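Local coordinates for ribokinase (Staphylococcus aureus, PDB 3RY7), which phosphorylates D-ribose at O-5 using ATP and magnesium, supplying ribose 5-phosphate for nucleotide, histidine and tryptophan synthesis or for the pentose phosphate pathway, at residues T2-I7 against N133-V138; D129-A134 against E153-H158; K170-E175 against E191-I196; I216-I221 against F230-Q235. All blocks are in the same frame, centred on the assembly; numbering follows the deposited sequence.

Contact 1: T2-I7 against N133-V138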
loop_
_atom_site.group_PDB
_atom_site.type_symbol
_atom_site.label_atom_id
_atom_site.label_comp_id
_atom_site.label_asym_id
_atom_site.label_seq_id
_atom_site.Cartn_x
_atom_site.Cartn_y
_atom_site.Cartn_z
ATOM N N THR A 2 -1.068 -13.279 26.302
ATOM C CA THR A 2 -0.423 -12.015 25.922
ATOM C C THR A 2 0.807 -11.656 26.766
ATOM O O THR A 2 0.716 -11.498 27.980
ATOM C CB THR A 2 -1.404 -10.819 25.983
ATOM O OG1 THR A 2 -1.830 -10.608 27.338
ATOM C CG2 THR A 2 -2.613 -11.074 25.093
ATOM N N ASN A 3 1.946 -11.504 26.097
ATOM C CA ASN A 3 3.190 -11.091 26.738
ATOM C C ASN A 3 3.208 -9.610 27.128
ATOM O O ASN A 3 2.624 -8.775 26.445
ATOM C CB ASN A 3 4.372 -11.364 25.802
ATOM C CG ASN A 3 4.617 -12.837 25.588
ATOM O OD1 ASN A 3 4.220 -13.666 26.404
ATOM N ND2 ASN A 3 5.278 -13.174 24.485
ATOM N N LYS A 4 3.876 -9.294 28.232
ATOM C CA LYS A 4 4.227 -7.915 28.549
ATOM C C LYS A 4 5.598 -7.638 27.949
ATOM O O LYS A 4 6.588 -8.300 28.284
ATOM C CB LYS A 4 4.252 -7.671 30.058
ATOM C CG LYS A 4 2.873 -7.430 30.665
ATOM C CD LYS A 4 2.910 -7.445 32.190
ATOM C CE LYS A 4 3.078 -8.865 32.732
ATOM N NZ LYS A 4 3.121 -8.901 34.221
ATOM N N VAL A 5 5.648 -6.672 27.042
ATOM C CA VAL A 5 6.857 -6.408 26.289
ATOM C C VAL A 5 7.268 -4.943 26.466
ATOM O O VAL A 5 6.456 -4.041 26.285
ATOM C CB VAL A 5 6.666 -6.763 24.783
ATOM C CG1 VAL A 5 7.895 -6.419 23.980
ATOM C CG2 VAL A 5 6.305 -8.243 24.615
ATOM N N VAL A 6 8.519 -4.721 26.862
ATOM C CA VAL A 6 9.098 -3.385 26.849
ATOM C C VAL A 6 10.084 -3.345 25.719
ATOM O O VAL A 6 10.947 -4.216 25.613
ATOM C CB VAL A 6 9.859 -3.047 28.165
ATOM C CG1 VAL A 6 10.651 -1.759 28.009
ATOM C CG2 VAL A 6 8.893 -2.939 29.336
ATOM N N ILE A 7 9.942 -2.349 24.854
ATOM C CA ILE A 7 10.939 -2.090 23.822
ATOM C C ILE A 7 11.807 -0.916 24.261
ATOM O O ILE A 7 11.309 0.114 24.689
ATOM C CB ILE A 7 10.283 -1.787 22.445
ATOM C CG1 ILE A 7 9.285 -2.888 22.071
ATOM C CG2 ILE A 7 11.323 -1.645 21.369
ATOM C CD1 ILE A 7 9.921 -4.275 21.830
ATOM N N ASN A 133 8.290 -5.330 35.497
ATOM C CA ASN A 133 7.047 -6.077 35.357
ATOM C C ASN A 133 6.839 -6.687 33.977
ATOM O O ASN A 133 5.764 -7.210 33.676
ATOM C CB ASN A 133 5.853 -5.225 35.799
ATOM C CG ASN A 133 5.932 -4.851 37.278
ATOM O OD1 ASN A 133 6.207 -5.702 38.132
ATOM N ND2 ASN A 133 5.710 -3.574 37.584
ATOM N N ALA A 134 7.882 -6.649 33.157
ATOM C CA ALA A 134 7.813 -7.195 31.803
ATOM C C ALA A 134 8.157 -8.689 31.742
ATOM O O ALA A 134 8.870 -9.208 32.601
ATOM C CB ALA A 134 8.740 -6.415 30.873
ATOM N N ASP A 135 7.653 -9.364 30.710
ATOM C CA ASP A 135 8.119 -10.700 30.346
ATOM C C ASP A 135 9.383 -10.643 29.480
ATOM O O ASP A 135 10.294 -11.474 29.620
ATOM C CB ASP A 135 7.014 -11.450 29.606
ATOM C CG ASP A 135 5.786 -11.657 30.475
ATOM O OD1 ASP A 135 5.968 -12.119 31.629
ATOM O OD2 ASP A 135 4.655 -11.344 30.015
ATOM N N PHE A 136 9.428 -9.666 28.574
ATOM C CA PHE A 136 10.586 -9.466 27.704
ATOM C C PHE A 136 10.913 -7.994 27.590
ATOM O O PHE A 136 10.020 -7.143 27.573
ATOM C CB PHE A 136 10.326 -9.987 26.283
ATOM C CG PHE A 136 9.977 -11.456 26.213
ATOM C CD1 PHE A 136 10.953 -12.402 25.930
ATOM C CD2 PHE A 136 8.670 -11.883 26.406
ATOM C CE1 PHE A 136 10.631 -13.747 25.856
ATOM C CE2 PHE A 136 8.347 -13.228 26.333
ATOM C CZ PHE A 136 9.322 -14.160 26.062
ATOM N N VAL A 137 12.200 -7.700 27.487
ATOM C CA VAL A 137 12.629 -6.392 27.048
ATOM C C VAL A 137 13.464 -6.568 25.779
ATOM O O VAL A 137 14.336 -7.438 25.718
ATOM C CB VAL A 137 13.406 -5.635 28.171
ATOM C CG1 VAL A 137 14.358 -6.565 28.867
ATOM C CG2 VAL A 137 14.152 -4.453 27.596
ATOM N N VAL A 138 13.173 -5.762 24.758
ATOM C CA VAL A 138 13.845 -5.878 23.461
ATOM C C VAL A 138 14.572 -4.590 23.130
ATOM O O VAL A 138 13.978 -3.521 23.193
ATOM C CB VAL A 138 12.825 -6.148 22.323
ATOM C CG1 VAL A 138 13.544 -6.455 21.002
ATOM C CG2 VAL A 138 11.877 -7.274 22.703
#
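Val6 and Val137 are partners in a parallel strand pair, 4-8 beside 136-140, inside the large sheet of the ribokinase-type alpha/beta fold. Val6 grips the neighbouring strand twice: its N donates to Phe136 O at 2.9 Å, and its O accepts from Val138 N at 2.8 Å. Beta-branched residues suit these extended, buried positions. On the face carrying Val5, Ile7, Phe136 and Val138, the side chains of Ile7 and Val138 lie side by side, pointing the same way, with Ile7 CD1 only 3.5 Å from Val138 CB, tighter than a usual carbon contact. Helices 42-52 and 252-263 cover this face. On the face of Val6, its CG2 meets the small CB of Ala134 at 3.8 Å.

Where the strands begin, a side chain adds to the regular ladder. With chi1 at -62°, Asp135 CG stands beside its own backbone N, and OD2 receives Lys4 N at 2.8 Å in an almost straight bond (179°), met on the anti side of the carboxylate and 25° out of its plane. Lys4 O in turn accepts from both Asp135 N and Phe136 N. The Asn3 amide lies obliquely against CE2 of the Phe136 ring, while its ND2 is held by the carbonyls of Val261 and Leu264. Lys4 also bends back to make a weak bond from NZ to Asn133 O. Asp135 thus serves both backbone polar atoms of Lys4, and the lysine charge, with NZ 5.0 Å from Asp135 OD1, would probably help keep the carboxylate ionised.

Contact 2: D129-A134 against E153-H158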
loop_
_atom_site.group_PDB
_atom_site.type_symbol
_atom_site.label_atom_id
_atom_site.label_comp_id
_atom_site.label_asym_id
_atom_site.label_seq_id
_atom_site.Cartn_x
_atom_site.Cartn_y
_atom_site.Cartn_z
ATOM N N ASP A 129 10.223 0.739 36.318
ATOM C CA ASP A 129 8.971 0.081 36.657
ATOM C C ASP A 129 8.451 -0.766 35.511
ATOM O O ASP A 129 7.967 -1.880 35.714
ATOM C CB ASP A 129 7.918 1.105 37.057
ATOM C CG ASP A 129 7.818 1.269 38.552
ATOM O OD1 ASP A 129 7.037 0.513 39.174
ATOM O OD2 ASP A 129 8.522 2.141 39.098
ATOM N N ALA A 130 8.551 -0.219 34.305
ATOM C CA ALA A 130 8.120 -0.912 33.097
ATOM C C ALA A 130 8.900 -2.214 32.889
ATOM O O ALA A 130 8.322 -3.265 32.607
ATOM C CB ALA A 130 8.283 0.003 31.893
ATOM N N ILE A 131 10.217 -2.133 33.037
ATOM C CA ILE A 131 11.083 -3.287 32.852
ATOM C C ILE A 131 10.802 -4.401 33.871
ATOM O O ILE A 131 10.594 -5.556 33.502
ATOM C CB ILE A 131 12.546 -2.873 32.900
ATOM C CG1 ILE A 131 12.853 -1.956 31.705
ATOM C CG2 ILE A 131 13.442 -4.100 32.920
ATOM C CD1 ILE A 131 14.137 -1.163 31.824
ATOM N N ILE A 132 10.766 -4.048 35.149
ATOM C CA ILE A 132 10.600 -5.047 36.192
ATOM C C ILE A 132 9.365 -5.922 35.993
ATOM O O ILE A 132 9.392 -7.126 36.254
ATOM C CB ILE A 132 10.595 -4.398 37.578
ATOM C CG1 ILE A 132 11.992 -3.854 37.880
ATOM C CG2 ILE A 132 10.144 -5.399 38.640
ATOM C CD1 ILE A 132 12.108 -3.192 39.219
ATOM N N ASN A 133 8.290 -5.330 35.497
ATOM C CA ASN A 133 7.047 -6.077 35.357
ATOM C C ASN A 133 6.839 -6.687 33.977
ATOM O O ASN A 133 5.764 -7.210 33.676
ATOM C CB ASN A 133 5.853 -5.225 35.799
ATOM C CG ASN A 133 5.932 -4.851 37.278
ATOM O OD1 ASN A 133 6.207 -5.702 38.132
ATOM N ND2 ASN A 133 5.710 -3.574 37.584
ATOM N N ALA A 134 7.882 -6.649 33.157
ATOM C CA ALA A 134 7.813 -7.195 31.803
ATOM C C ALA A 134 8.157 -8.689 31.742
ATOM O O ALA A 134 8.870 -9.208 32.601
ATOM C CB ALA A 134 8.740 -6.415 30.873
ATOM N N GLU A 153 20.541 -5.128 32.795
ATOM C CA GLU A 153 20.909 -5.425 34.201
ATOM C C GLU A 153 19.676 -5.483 35.085
ATOM O O GLU A 153 19.481 -6.433 35.856
ATOM C CB GLU A 153 21.911 -4.416 34.737
ATOM C CG GLU A 153 23.303 -4.575 34.152
ATOM C CD GLU A 153 24.182 -3.367 34.431
ATOM O OE1 GLU A 153 23.594 -2.282 34.672
ATOM O OE2 GLU A 153 25.440 -3.498 34.391
ATOM N N ILE A 154 18.808 -4.496 34.917
ATOM C CA ILE A 154 17.530 -4.469 35.616
ATOM C C ILE A 154 16.673 -5.678 35.292
ATOM O O ILE A 154 16.117 -6.316 36.199
ATOM C CB ILE A 154 16.739 -3.192 35.274
ATOM C CG1 ILE A 154 17.476 -1.945 35.793
ATOM C CG2 ILE A 154 15.322 -3.261 35.831
ATOM C CD1 ILE A 154 16.828 -0.644 35.337
ATOM N N ALA A 155 16.542 -5.969 33.998
ATOM C CA ALA A 155 15.753 -7.100 33.541
ATOM C C ALA A 155 16.265 -8.407 34.139
ATOM O O ALA A 155 15.525 -9.140 34.777
ATOM C CB ALA A 155 15.782 -7.175 32.018
ATOM N N LYS A 156 17.545 -8.674 33.916
ATOM C CA LYS A 156 18.175 -9.924 34.312
ATOM C C LYS A 156 18.079 -10.126 35.829
ATOM O O LYS A 156 17.821 -11.234 36.299
ATOM C CB LYS A 156 19.636 -9.922 33.857
ATOM C CG LYS A 156 20.387 -11.216 34.040
ATOM C CD LYS A 156 21.175 -11.565 32.775
ATOM C CE LYS A 156 21.937 -12.894 32.916
ATOM N NZ LYS A 156 22.995 -12.837 33.977
ATOM N N ALA A 157 18.251 -9.040 36.582
ATOM C CA ALA A 157 18.226 -9.097 38.038
ATOM C C ALA A 157 16.858 -9.491 38.549
ATOM O O ALA A 157 16.751 -10.110 39.602
ATOM C CB ALA A 157 18.640 -7.762 38.632
ATOM N N HIS A 158 15.818 -9.138 37.808
ATOM C CA HIS A 158 14.450 -9.485 38.200
ATOM C C HIS A 158 13.797 -10.627 37.369
ATOM O O HIS A 158 12.574 -10.739 37.313
ATOM C CB HIS A 158 13.560 -8.237 38.180
ATOM C CG HIS A 158 13.983 -7.181 39.156
ATOM N ND1 HIS A 158 13.641 -7.224 40.485
ATOM C CD2 HIS A 158 14.723 -6.057 38.986
ATOM C CE1 HIS A 158 14.155 -6.168 41.103
ATOM N NE2 HIS A 158 14.812 -5.448 40.212
#
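Ile131 and Ala155 mark the nearest backbone approach, CA to CA 6.1 Å, between the last turns of helices 128-132 and 145-157, with Asn133 and His158 the first residues beyond them. Both helices are joined here by hydrocarbon contacts, with no hydrogen bond between the segments. Ile131 CG2, anti to its backbone N, is the branch that reaches over: it meets Ile154 CG2 at 3.6 Å and Ala155 CB at 4.0 Å. The two isoleucine side chains cross at about a right angle, and the short Ala155 lets the neighbouring helix come this close. Strand 136-140 connects these helices in the chain, and helix 145-157 is itself the crossover of a beta-alpha-beta unit that ends in strand 161-165, so the contact packs together helices laid against one face of the sheet. Val124 and Ile125 of helix 121-125 extend the apolar patch past Ile131 and Ile154. Farther out, Ile132 places CG1 4.0 Å from Ile154 CG2, while its CD1 lies over one face of the His158 imidazole, a CH-pi contact 4.0 Å from the ring centroid and 24° off its normal. The methyl is displaced toward the rim, nearest NE2 at 3.7 Å, and the flat ring thereby covers part of an isoleucine that remains partly exposed.

Contact 3: K170-E175 against E191-I196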
loop_
_atom_site.group_PDB
_atom_site.type_symbol
_atom_site.label_atom_id
_atom_site.label_comp_id
_atom_site.label_asym_id
_atom_site.label_seq_id
_atom_site.Cartn_x
_atom_site.Cartn_y
_atom_site.Cartn_z
ATOM N N LYS A 170 27.525 -3.777 15.094
ATOM C CA LYS A 170 28.667 -3.145 15.741
ATOM C C LYS A 170 29.220 -4.054 16.836
ATOM O O LYS A 170 28.550 -4.993 17.267
ATOM C CB LYS A 170 28.321 -1.739 16.260
ATOM C CG LYS A 170 27.104 -1.653 17.151
ATOM C CD LYS A 170 26.839 -0.210 17.611
ATOM C CE LYS A 170 26.067 0.597 16.567
ATOM N NZ LYS A 170 25.529 1.885 17.122
ATOM N N ALA A 171 30.456 -3.805 17.243
ATOM C CA ALA A 171 31.097 -4.625 18.258
ATOM C C ALA A 171 30.434 -4.382 19.615
ATOM O O ALA A 171 30.107 -3.243 19.962
ATOM C CB ALA A 171 32.579 -4.312 18.328
ATOM N N LEU A 172 30.238 -5.455 20.374
ATOM C CA LEU A 172 29.639 -5.356 21.699
ATOM C C LEU A 172 30.659 -5.724 22.780
ATOM O O LEU A 172 31.495 -6.602 22.574
ATOM C CB LEU A 172 28.428 -6.285 21.788
ATOM C CG LEU A 172 27.462 -6.248 20.596
ATOM C CD1 LEU A 172 26.346 -7.238 20.811
ATOM C CD2 LEU A 172 26.899 -4.844 20.386
ATOM N N PRO A 173 30.604 -5.043 23.934
ATOM C CA PRO A 173 31.449 -5.411 25.073
ATOM C C PRO A 173 30.853 -6.583 25.853
ATOM O O PRO A 173 29.639 -6.810 25.813
ATOM C CB PRO A 173 31.426 -4.149 25.941
ATOM C CG PRO A 173 30.071 -3.553 25.674
ATOM C CD PRO A 173 29.786 -3.849 24.215
ATOM N N ASN A 174 31.709 -7.310 26.571
ATOM C CA ASN A 174 31.273 -8.471 27.331
ATOM C C ASN A 174 30.232 -8.081 28.360
ATOM O O ASN A 174 29.311 -8.852 28.650
ATOM C CB ASN A 174 32.468 -9.143 28.013
ATOM C CG ASN A 174 33.494 -9.645 27.017
ATOM O OD1 ASN A 174 33.166 -9.894 25.852
ATOM N ND2 ASN A 174 34.744 -9.794 27.464
ATOM N N GLU A 175 30.385 -6.874 28.904
ATOM C CA GLU A 175 29.430 -6.343 29.863
ATOM C C GLU A 175 27.987 -6.432 29.330
ATOM O O GLU A 175 27.037 -6.577 30.104
ATOM C CB GLU A 175 29.809 -4.904 30.222
ATOM C CG GLU A 175 29.050 -4.309 31.398
ATOM C CD GLU A 175 29.525 -2.891 31.726
ATOM O OE1 GLU A 175 28.670 -2.007 31.987
ATOM O OE2 GLU A 175 30.761 -2.658 31.707
ATOM N N GLU A 191 28.244 -12.617 11.833
ATOM C CA GLU A 191 29.678 -12.726 11.458
ATOM C C GLU A 191 30.561 -11.655 12.062
ATOM O O GLU A 191 31.703 -11.892 12.306
ATOM C CB GLU A 191 29.861 -12.661 9.943
ATOM C CG GLU A 191 28.911 -13.544 9.182
ATOM C CD GLU A 191 28.955 -13.303 7.681
ATOM O OE1 GLU A 191 29.973 -12.723 7.191
ATOM O OE2 GLU A 191 27.966 -13.702 7.009
ATOM N N LEU A 192 30.038 -10.476 12.297
ATOM C CA LEU A 192 30.806 -9.417 12.940
ATOM C C LEU A 192 31.025 -9.753 14.413
ATOM O O LEU A 192 32.054 -9.404 15.003
ATOM C CB LEU A 192 30.103 -8.063 12.799
ATOM C CG LEU A 192 30.724 -6.947 13.643
ATOM C CD1 LEU A 192 32.178 -6.681 13.233
ATOM C CD2 LEU A 192 29.895 -5.673 13.564
ATOM N N LEU A 193 30.050 -10.428 15.010
ATOM C CA LEU A 193 30.138 -10.766 16.422
ATOM C C LEU A 193 30.943 -12.057 16.654
ATOM O O LEU A 193 31.757 -12.126 17.579
ATOM C CB LEU A 193 28.735 -10.880 17.031
ATOM C CG LEU A 193 27.866 -9.613 17.055
ATOM C CD1 LEU A 193 26.539 -9.877 17.752
ATOM C CD2 LEU A 193 28.596 -8.461 17.731
ATOM N N SER A 194 30.720 -13.066 15.814
ATOM C CA SER A 194 31.363 -14.367 15.981
ATOM C C SER A 194 32.716 -14.453 15.281
ATOM O O SER A 194 33.584 -15.224 15.689
ATOM C CB SER A 194 30.474 -15.468 15.422
ATOM O OG SER A 194 30.505 -15.428 14.013
ATOM N N GLY A 195 32.884 -13.670 14.216
ATOM C CA GLY A 195 34.079 -13.747 13.393
ATOM C C GLY A 195 33.899 -14.819 12.336
ATOM O O GLY A 195 34.777 -15.021 11.493
ATOM N N ILE A 196 32.750 -15.496 12.380
ATOM C CA ILE A 196 32.453 -16.627 11.495
ATOM C C ILE A 196 31.365 -16.320 10.475
ATOM O O ILE A 196 30.213 -16.086 10.851
ATOM C CB ILE A 196 31.946 -17.845 12.281
ATOM C CG1 ILE A 196 32.944 -18.261 13.361
ATOM C CG2 ILE A 196 31.671 -18.996 11.329
ATOM C CD1 ILE A 196 32.368 -19.254 14.339
#
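Leu193 CG stands beside its own backbone N (chi1 -63°), whereas Leu192 CG is anti to its N (chi1 170°), so the two neighbouring leucines at the end of helix 187-194 set out differently toward the segment 170-175. Leu193 CD2 spans two partners: it comes within 3.8 Å of Leu172 CG, the two side chains crossing obliquely, and also lies 3.5 Å from Lys170 O. Leu192 CD2 rests against the other end of the same residue's backbone, 3.4 Å from Lys170 N. Leucine suits both places because its terminal methyls can reach across from a helix to a loop and cover peptide groups as well as side chains. Leu193 is backed by Pro166 and by Phe211 of helix 201-213, and Leu172 by Leu141 and Ile145. The Lys170 side chain turns away, its NZ bonded to Leu141 O.

The helix ends just behind the leucines. Gly195 takes a positive phi of 86°, a conformation that glycine, lacking CB, adopts without strain, while its N still bonds to Glu191 O. Ser194 OG then accepts from Ile196 N at 2.8 Å in an ST turn. With no hydrogen bond across the segments, the loop that joins strand 161-165 to helix 174-177 is held to this helix end by nondirectional methyl contacts, at a surface where none of the touching residues is fully buried.

Contact 4: I216-I221 against F230-Q235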
loop_
_atom_site.group_PDB
_atom_site.type_symbol
_atom_site.label_atom_id
_atom_site.label_comp_id
_atom_site.label_asym_id
_atom_site.label_seq_id
_atom_site.Cartn_x
_atom_site.Cartn_y
_atom_site.Cartn_z
ATOM N N ILE A 216 24.814 -16.661 26.002
ATOM C CA ILE A 216 23.514 -16.414 25.369
ATOM C C ILE A 216 22.759 -17.732 25.188
ATOM O O ILE A 216 23.235 -18.641 24.508
ATOM C CB ILE A 216 23.646 -15.704 23.999
ATOM C CG1 ILE A 216 24.154 -14.266 24.182
ATOM C CG2 ILE A 216 22.302 -15.693 23.296
ATOM C CD1 ILE A 216 25.394 -13.933 23.384
ATOM N N LYS A 217 21.584 -17.828 25.792
ATOM C CA LYS A 217 20.855 -19.095 25.833
ATOM C C LYS A 217 20.126 -19.469 24.539
ATOM O O LYS A 217 19.920 -20.649 24.252
ATOM C CB LYS A 217 19.850 -19.077 26.975
ATOM C CG LYS A 217 20.100 -20.140 28.019
ATOM C CD LYS A 217 21.158 -19.711 29.001
ATOM C CE LYS A 217 20.581 -19.702 30.406
ATOM N NZ LYS A 217 21.593 -20.086 31.446
ATOM N N THR A 218 19.715 -18.463 23.779
ATOM C CA THR A 218 18.946 -18.685 22.557
ATOM C C THR A 218 19.464 -17.816 21.445
ATOM O O THR A 218 19.639 -16.602 21.611
ATOM C CB THR A 218 17.483 -18.362 22.745
ATOM O OG1 THR A 218 16.980 -19.121 23.851
ATOM C CG2 THR A 218 16.704 -18.689 21.454
ATOM N N VAL A 219 19.707 -18.450 20.306
ATOM C CA VAL A 219 20.296 -17.794 19.155
ATOM C C VAL A 219 19.382 -17.953 17.953
ATOM O O VAL A 219 18.946 -19.066 17.658
ATOM C CB VAL A 219 21.667 -18.405 18.823
ATOM C CG1 VAL A 219 22.301 -17.691 17.641
ATOM C CG2 VAL A 219 22.581 -18.334 20.045
ATOM N N LEU A 220 19.061 -16.839 17.294
ATOM C CA LEU A 220 18.411 -16.860 15.977
ATOM C C LEU A 220 19.287 -16.113 15.001
ATOM O O LEU A 220 19.808 -15.038 15.315
ATOM C CB LEU A 220 17.056 -16.164 15.975
ATOM C CG LEU A 220 15.854 -16.825 16.617
ATOM C CD1 LEU A 220 16.121 -17.104 18.098
ATOM C CD2 LEU A 220 14.647 -15.914 16.422
ATOM N N ILE A 221 19.449 -16.672 13.813
ATOM C CA ILE A 221 20.089 -15.939 12.749
ATOM C C ILE A 221 19.076 -15.789 11.627
ATOM O O ILE A 221 18.637 -16.780 11.039
ATOM C CB ILE A 221 21.340 -16.643 12.240
ATOM C CG1 ILE A 221 22.268 -16.983 13.416
ATOM C CG2 ILE A 221 22.051 -15.783 11.196
ATOM C CD1 ILE A 221 23.544 -17.704 13.009
ATOM N N PHE A 230 17.690 -21.203 14.116
ATOM C CA PHE A 230 17.804 -21.039 15.556
ATOM C C PHE A 230 18.520 -22.192 16.265
ATOM O O PHE A 230 18.644 -23.301 15.738
ATOM C CB PHE A 230 16.452 -20.707 16.193
ATOM C CG PHE A 230 15.616 -21.896 16.534
ATOM C CD1 PHE A 230 14.740 -22.426 15.609
ATOM C CD2 PHE A 230 15.683 -22.468 17.793
ATOM C CE1 PHE A 230 13.945 -23.510 15.918
ATOM C CE2 PHE A 230 14.893 -23.560 18.118
ATOM C CZ PHE A 230 14.022 -24.084 17.176
ATOM N N ALA A 231 19.020 -21.897 17.456
ATOM C CA ALA A 231 19.700 -22.879 18.292
ATOM C C ALA A 231 19.585 -22.544 19.783
ATOM O O ALA A 231 19.589 -21.368 20.186
ATOM C CB ALA A 231 21.164 -22.981 17.892
ATOM N N THR A 232 19.461 -23.588 20.594
ATOM C CA THR A 232 19.692 -23.503 22.029
ATOM C C THR A 232 20.697 -24.607 22.344
ATOM O O THR A 232 21.217 -25.240 21.430
ATOM C CB THR A 232 18.406 -23.736 22.835
ATOM O OG1 THR A 232 17.956 -25.090 22.656
ATOM C CG2 THR A 232 17.309 -22.729 22.414
ATOM N N LYS A 233 20.980 -24.844 23.622
ATOM C CA LYS A 233 21.835 -25.972 23.992
ATOM C C LYS A 233 21.189 -27.281 23.532
ATOM O O LYS A 233 21.892 -28.215 23.148
ATOM C CB LYS A 233 22.091 -26.006 25.508
ATOM C CG LYS A 233 20.854 -26.312 26.354
ATOM C CD LYS A 233 21.199 -26.332 27.840
ATOM C CE LYS A 233 19.973 -26.621 28.704
ATOM N NZ LYS A 233 20.304 -26.615 30.170
ATOM N N ASN A 234 19.853 -27.317 23.544
ATOM C CA ASN A 234 19.066 -28.511 23.195
ATOM C C ASN A 234 18.530 -28.599 21.760
ATOM O O ASN A 234 18.209 -29.692 21.283
ATOM C CB ASN A 234 17.867 -28.640 24.141
ATOM C CG ASN A 234 18.272 -28.985 25.554
ATOM O OD1 ASN A 234 19.333 -29.570 25.787
ATOM N ND2 ASN A 234 17.424 -28.622 26.515
ATOM N N GLN A 235 18.392 -27.461 21.087
ATOM C CA GLN A 235 17.746 -27.438 19.771
ATOM C C GLN A 235 18.610 -26.834 18.686
ATOM O O GLN A 235 19.515 -26.049 18.953
ATOM C CB GLN A 235 16.425 -26.684 19.827
ATOM C CG GLN A 235 15.459 -27.207 20.849
ATOM C CD GLN A 235 14.114 -26.548 20.703
ATOM O OE1 GLN A 235 13.531 -26.553 19.620
ATOM N NE2 GLN A 235 13.616 -25.966 21.783
HETATM O O HOH W 1 20.765 -22.725 25.609
#
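Val219 and Ala231 form the tight part of this contact, an antiparallel hydrogen-bonded pair in which Val219 N donates to Ala231 O at 2.9 Å and Ala231 N to Val219 O at 2.8 Å. The next pair, Leu220 with Phe230, is non-hydrogen-bonded, and there the strands close to 4.2 Å between the two CA atoms. Leu220 CG meets Phe230 CB at 4.0 Å. Phe230 CG takes the crowded position between N and the carbonyl carbon (chi1 86°); the ring leads away from strand 218-222, and the side chain touches Leu271 and Ile275 of helix 271-283. On the other face Val219 packs on Phe211, and the small Ala231 on Ala208, of helix 201-213. Strands 218-222 and 228-231 make a beta hairpin in the antiparallel part of the large sheet, with strand 236-239 beyond it at the edge; the end of strand 218-222 and the turn after it supply Thr222 to Gly227, which probably bind ATP.

Toward Thr232 and Lys233 the contact becomes looser. Thr218 and Thr232 lie side by side, with Thr218 OG1 3.9 Å from Thr232 CG2 and bonded instead to Gln268. Thr232 OG1 accepts from Gln235 N at 2.9 Å in an ST motif. At the exposed end a water bridges the segments, donating to Lys217 O at 2.6 Å and accepting from Lys233 N. Lysines suit this solvent side; their NZ atoms, 6.8 Å apart, would probably repel each other weakly.

In the fold
Contacts 1 and 4 belong to the same large sheet, parallel strands near its middle in the first and an antiparallel hairpin toward its edge in the second. Backbone hydrogen bonds do most of the joining, with a carboxylate added in contact 1; contact 4 is buried and contact 1 partly so. Contacts 2 and 3 have no hydrogen bonds between their segments; they rest on isoleucine or leucine methyls, and contact 3 lies nearest the surface. Contact 2 is continuous with contact 1: they share Asn133 and Ala134, and Val137 CG1 packs on Ala155 CB, so helices and sheet meet there directly. Contacts 2 and 3 touch through two glutamates, Glu153 and Glu175, whereas contacts 3 and 4 stay apart.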